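Local coordinates for proton-dependent oligopeptide transporter family protein (Xanthomonas campestris, PDB 6EI3), which probably couples proton movement to the uptake of small peptides across the membrane, as a POT-family member of the Major Facilitator Superfamily, at residues P160-H165 with S169-I174. Sequence-based numbering, arbitrary orientation.
Sequences PLALKH and SWAFGI. With 78M ((2S)-2,3-dihydroxypropyl(7Z)-pentadec-7-enoate), chain D; 78M ((2S)-2,3-dihydroxypropyl(7Z)-pentadec-7-enoate), chain I; 78M ((2S)-2,3-dihydroxypropyl(7Z)-pentadec-7-enoate), chain L.
Ala162 and Ala171 meet where two consecutive transmembrane helices of this Major Facilitator Superfamily fold, 137-165 and 168-188, form a tight helical hairpin. The short segments run antiparallel at 154°, with axes 7.7 Å apart. The Ala171 methyl points at the backbone of Leu163, with CB 3.5 Å from Leu163 N, and Leu163 CB comes alongside. Leu163 holds CG anti to its own backbone N (chi1 -179°), and this, together with chi2, puts CD1 4.1 Å from Ala171 CB. Next to Leu163, Ala162 CB points at Ala171 CA and also meets Ile174 CD1, one turn further along helix 168-188, at 4.1 Å. No hydrogen bond crosses between the segments; two alanine methyls, Leu163 and the tip of Ile174 make the join.

Three bound monoacylglycerol lipids lie against the hairpin. Ile174 CD1 also touches the tail end of one at C14 (78M, chain L), whose ester O2 lies over a face of the His165 ring. Trp170 starts toward helix 137-165 but swings its indole away, and the chain of a second lipid (78M, chain D) runs over one face with C3 above the ring centre. Trp170 NE1 donates to that lipid's terminal hydroxyl O21 at 2.9 Å, with an N-H...O angle of 153°.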
loop_
_atom_site.group_PDB
_atom_site.type_symbol
_atom_site.label_atom_id
_atom_site.label_comp_id
_atom_site.label_asym_id
_atom_site.label_seq_id
_atom_site.Cartn_x
_atom_site.Cartn_y
_atom_site.Cartn_z
ATOM N N PRO A 160 7.638 19.926 -2.779
ATOM C CA PRO A 160 7.378 20.401 -4.153
ATOM C C PRO A 160 7.833 21.836 -4.420
ATOM O O PRO A 160 8.208 22.138 -5.559
ATOM C CB PRO A 160 5.866 20.224 -4.302
ATOM C CG PRO A 160 5.518 19.122 -3.301
ATOM C CD PRO A 160 6.379 19.498 -2.132
ATOM N N LEU A 161 7.839 22.707 -3.375
ATOM C CA LEU A 161 8.308 24.097 -3.456
ATOM C C LEU A 161 9.833 24.110 -3.561
ATOM O O LEU A 161 10.376 24.912 -4.311
ATOM C CB LEU A 161 7.863 24.934 -2.232
ATOM C CG LEU A 161 6.411 25.420 -2.195
ATOM C CD1 LEU A 161 6.192 26.333 -1.010
ATOM C CD2 LEU A 161 6.031 26.181 -3.464
ATOM N N ALA A 162 10.525 23.209 -2.816
ATOM C CA ALA A 162 11.983 23.051 -2.931
ATOM C C ALA A 162 12.315 22.597 -4.377
ATOM O O ALA A 162 13.259 23.105 -4.966
ATOM C CB ALA A 162 12.486 22.009 -1.938
ATOM N N LEU A 163 11.526 21.660 -4.945
ATOM C CA LEU A 163 11.730 21.184 -6.321
ATOM C C LEU A 163 11.566 22.316 -7.327
ATOM O O LEU A 163 12.437 22.525 -8.169
ATOM C CB LEU A 163 10.755 20.021 -6.677
ATOM C CG LEU A 163 10.901 19.433 -8.122
ATOM C CD1 LEU A 163 12.277 18.772 -8.354
ATOM C CD2 LEU A 163 9.765 18.479 -8.457
ATOM N N LYS A 164 10.448 23.041 -7.225
ATOM C CA LYS A 164 10.116 24.124 -8.138
ATOM C C LYS A 164 11.093 25.298 -8.104
ATOM O O LYS A 164 11.453 25.815 -9.158
ATOM C CB LYS A 164 8.684 24.619 -7.869
ATOM C CG LYS A 164 8.056 25.363 -9.061
ATOM C CD LYS A 164 6.827 26.139 -8.651
ATOM C CE LYS A 164 6.423 27.127 -9.720
ATOM N NZ LYS A 164 5.466 26.537 -10.693
ATOM N N HIS A 165 11.507 25.737 -6.907
ATOM C CA HIS A 165 12.341 26.952 -6.806
ATOM C C HIS A 165 13.816 26.704 -6.574
ATOM O O HIS A 165 14.620 27.548 -6.953
ATOM C CB HIS A 165 11.782 27.895 -5.733
ATOM C CG HIS A 165 10.308 28.126 -5.873
ATOM N ND1 HIS A 165 9.782 28.799 -6.967
ATOM C CD2 HIS A 165 9.291 27.749 -5.062
ATOM C CE1 HIS A 165 8.469 28.797 -6.797
ATOM N NE2 HIS A 165 8.125 28.181 -5.662
ATOM N N SER A 169 18.366 18.523 -6.466
ATOM C CA SER A 169 19.375 18.277 -5.433
ATOM C C SER A 169 18.843 18.738 -4.071
ATOM O O SER A 169 19.171 18.127 -3.063
ATOM C CB SER A 169 20.659 19.053 -5.743
ATOM O OG SER A 169 21.436 18.408 -6.737
ATOM N N TRP A 170 18.052 19.820 -4.040
ATOM C CA TRP A 170 17.485 20.302 -2.785
ATOM C C TRP A 170 16.252 19.508 -2.426
ATOM O O TRP A 170 16.110 19.094 -1.276
ATOM C CB TRP A 170 17.180 21.809 -2.836
ATOM C CG TRP A 170 18.423 22.651 -2.855
ATOM C CD1 TRP A 170 19.126 23.047 -3.951
ATOM C CD2 TRP A 170 19.155 23.129 -1.714
ATOM N NE1 TRP A 170 20.227 23.776 -3.570
ATOM C CE2 TRP A 170 20.284 23.820 -2.201
ATOM C CE3 TRP A 170 18.955 23.057 -0.325
ATOM C CZ2 TRP A 170 21.210 24.444 -1.351
ATOM C CZ3 TRP A 170 19.871 23.673 0.520
ATOM C CH2 TRP A 170 20.994 24.338 0.008
ATOM N N ALA A 171 15.375 19.255 -3.410
ATOM C CA ALA A 171 14.123 18.542 -3.176
ATOM C C ALA A 171 14.329 17.075 -2.746
ATOM O O ALA A 171 13.591 16.591 -1.878
ATOM C CB ALA A 171 13.254 18.627 -4.402
ATOM N N PHE A 172 15.334 16.382 -3.314
ATOM C CA PHE A 172 15.621 15.008 -2.899
ATOM C C PHE A 172 16.631 15.031 -1.732
ATOM O O PHE A 172 16.599 14.140 -0.879
ATOM C CB PHE A 172 16.101 14.117 -4.076
ATOM C CG PHE A 172 15.044 13.848 -5.132
ATOM C CD1 PHE A 172 13.959 13.016 -4.862
ATOM C CD2 PHE A 172 15.123 14.440 -6.388
ATOM C CE1 PHE A 172 12.991 12.747 -5.841
ATOM C CE2 PHE A 172 14.149 14.177 -7.368
ATOM C CZ PHE A 172 13.083 13.337 -7.083
ATOM N N GLY A 173 17.474 16.074 -1.680
ATOM C CA GLY A 173 18.449 16.253 -0.600
ATOM C C GLY A 173 17.851 16.388 0.791
ATOM O O GLY A 173 18.364 15.776 1.722
ATOM N N ILE A 174 16.753 17.168 0.948
ATOM C CA ILE A 174 16.056 17.349 2.235
ATOM C C ILE A 174 15.542 15.977 2.775
ATOM O O ILE A 174 15.977 15.606 3.859
ATOM C CB ILE A 174 14.963 18.463 2.202
ATOM C CG1 ILE A 174 15.601 19.859 1.969
ATOM C CG2 ILE A 174 14.077 18.430 3.481
ATOM C CD1 ILE A 174 14.644 20.925 1.362
HETATM O O21 78M D . 21.385 25.483 -5.615
HETATM C C20 78M D . 22.621 24.784 -5.630
HETATM C C18 78M D . 22.542 23.532 -6.475
HETATM O O19 78M D . 21.222 22.979 -6.442
HETATM C C17 78M D . 23.547 22.480 -6.061
HETATM O O2 78M D . 23.291 22.248 -4.655
HETATM C C1 78M D . 23.507 21.028 -4.152
HETATM O O1 78M D . 23.752 20.053 -4.816
HETATM C C2 78M D . 23.442 21.050 -2.655
HETATM C C3 78M D . 22.204 20.385 -2.077
HETATM C C4 78M D . 22.209 20.463 -0.566
HETATM C C5 78M D . 21.077 19.753 0.142
HETATM C C6 78M D . 21.215 19.837 1.658
HETATM C C7 78M D . 20.075 19.209 2.398
HETATM C C8 78M D . 19.447 19.685 3.460
HETATM C C9 78M D . 19.703 20.980 4.169
HETATM C C10 78M D . 18.471 21.889 4.186
HETATM C C11 78M D . 17.720 21.928 5.513
HETATM C C12 78M D . 16.993 20.640 5.905
HETATM C C13 78M D . 16.307 20.716 7.265
HETATM C C15 78M D . 16.700 18.531 8.468
HETATM C C14 78M D . 15.700 19.418 7.758
HETATM O O21 78M I . 6.724 30.225 -4.368
HETATM C C20 78M I . 7.242 31.374 -5.033
HETATM C C18 78M I . 7.244 32.580 -4.124
HETATM O O19 78M I . 7.438 33.763 -4.902
HETATM C C17 78M I . 8.300 32.515 -3.038
HETATM O O2 78M I . 8.197 31.251 -2.333
HETATM C C1 78M I . 7.353 31.155 -1.298
HETATM O O1 78M I . 6.544 31.998 -1.007
HETATM C C2 78M I . 7.544 29.860 -0.563
HETATM C C3 78M I . 7.419 29.997 0.950
HETATM C C4 78M I . 7.476 28.666 1.676
HETATM C C5 78M I . 8.509 28.625 2.781
HETATM C C6 78M I . 8.724 27.241 3.370
HETATM C C7 78M I . 8.046 27.055 4.691
HETATM C C8 78M I . 8.618 26.740 5.843
HETATM C C9 78M I . 10.079 26.518 6.102
HETATM C C10 78M I . 10.361 25.852 7.446
HETATM C C11 78M I . 11.827 25.905 7.854
HETATM C C12 78M I . 12.148 25.166 9.142
HETATM C C13 78M I . 12.825 23.815 8.947
HETATM C C15 78M I . 12.441 22.595 11.168
HETATM C C14 78M I . 12.162 22.645 9.673
HETATM O O21 78M L . 12.389 32.744 -8.771
HETATM C C20 78M L . 11.953 33.585 -7.710
HETATM C C18 78M L . 10.623 33.117 -7.164
HETATM O O19 78M L . 9.997 34.156 -6.404
HETATM C C17 78M L . 10.733 31.845 -6.355
HETATM O O2 78M L . 11.058 32.175 -4.983
HETATM C C1 78M L . 12.262 31.830 -4.515
HETATM O O1 78M L . 13.191 31.516 -5.212
HETATM C C2 78M L . 12.298 31.887 -3.014
HETATM C C3 78M L . 12.540 30.540 -2.336
HETATM C C4 78M L . 11.309 29.652 -2.276
HETATM C C5 78M L . 11.196 28.811 -1.010
HETATM C C6 78M L . 11.676 27.367 -1.150
HETATM C C7 78M L . 11.159 26.457 -0.061
HETATM C C8 78M L . 11.734 26.150 1.099
HETATM C C9 78M L . 13.046 26.653 1.641
HETATM C C10 78M L . 13.483 26.012 2.966
HETATM C C11 78M L . 14.476 24.863 2.811
HETATM C C12 78M L . 15.192 24.414 4.089
HETATM C C13 78M L . 14.335 23.738 5.161
HETATM C C15 78M L . 13.072 21.666 5.918
HETATM C C14 78M L . 13.795 22.359 4.787
#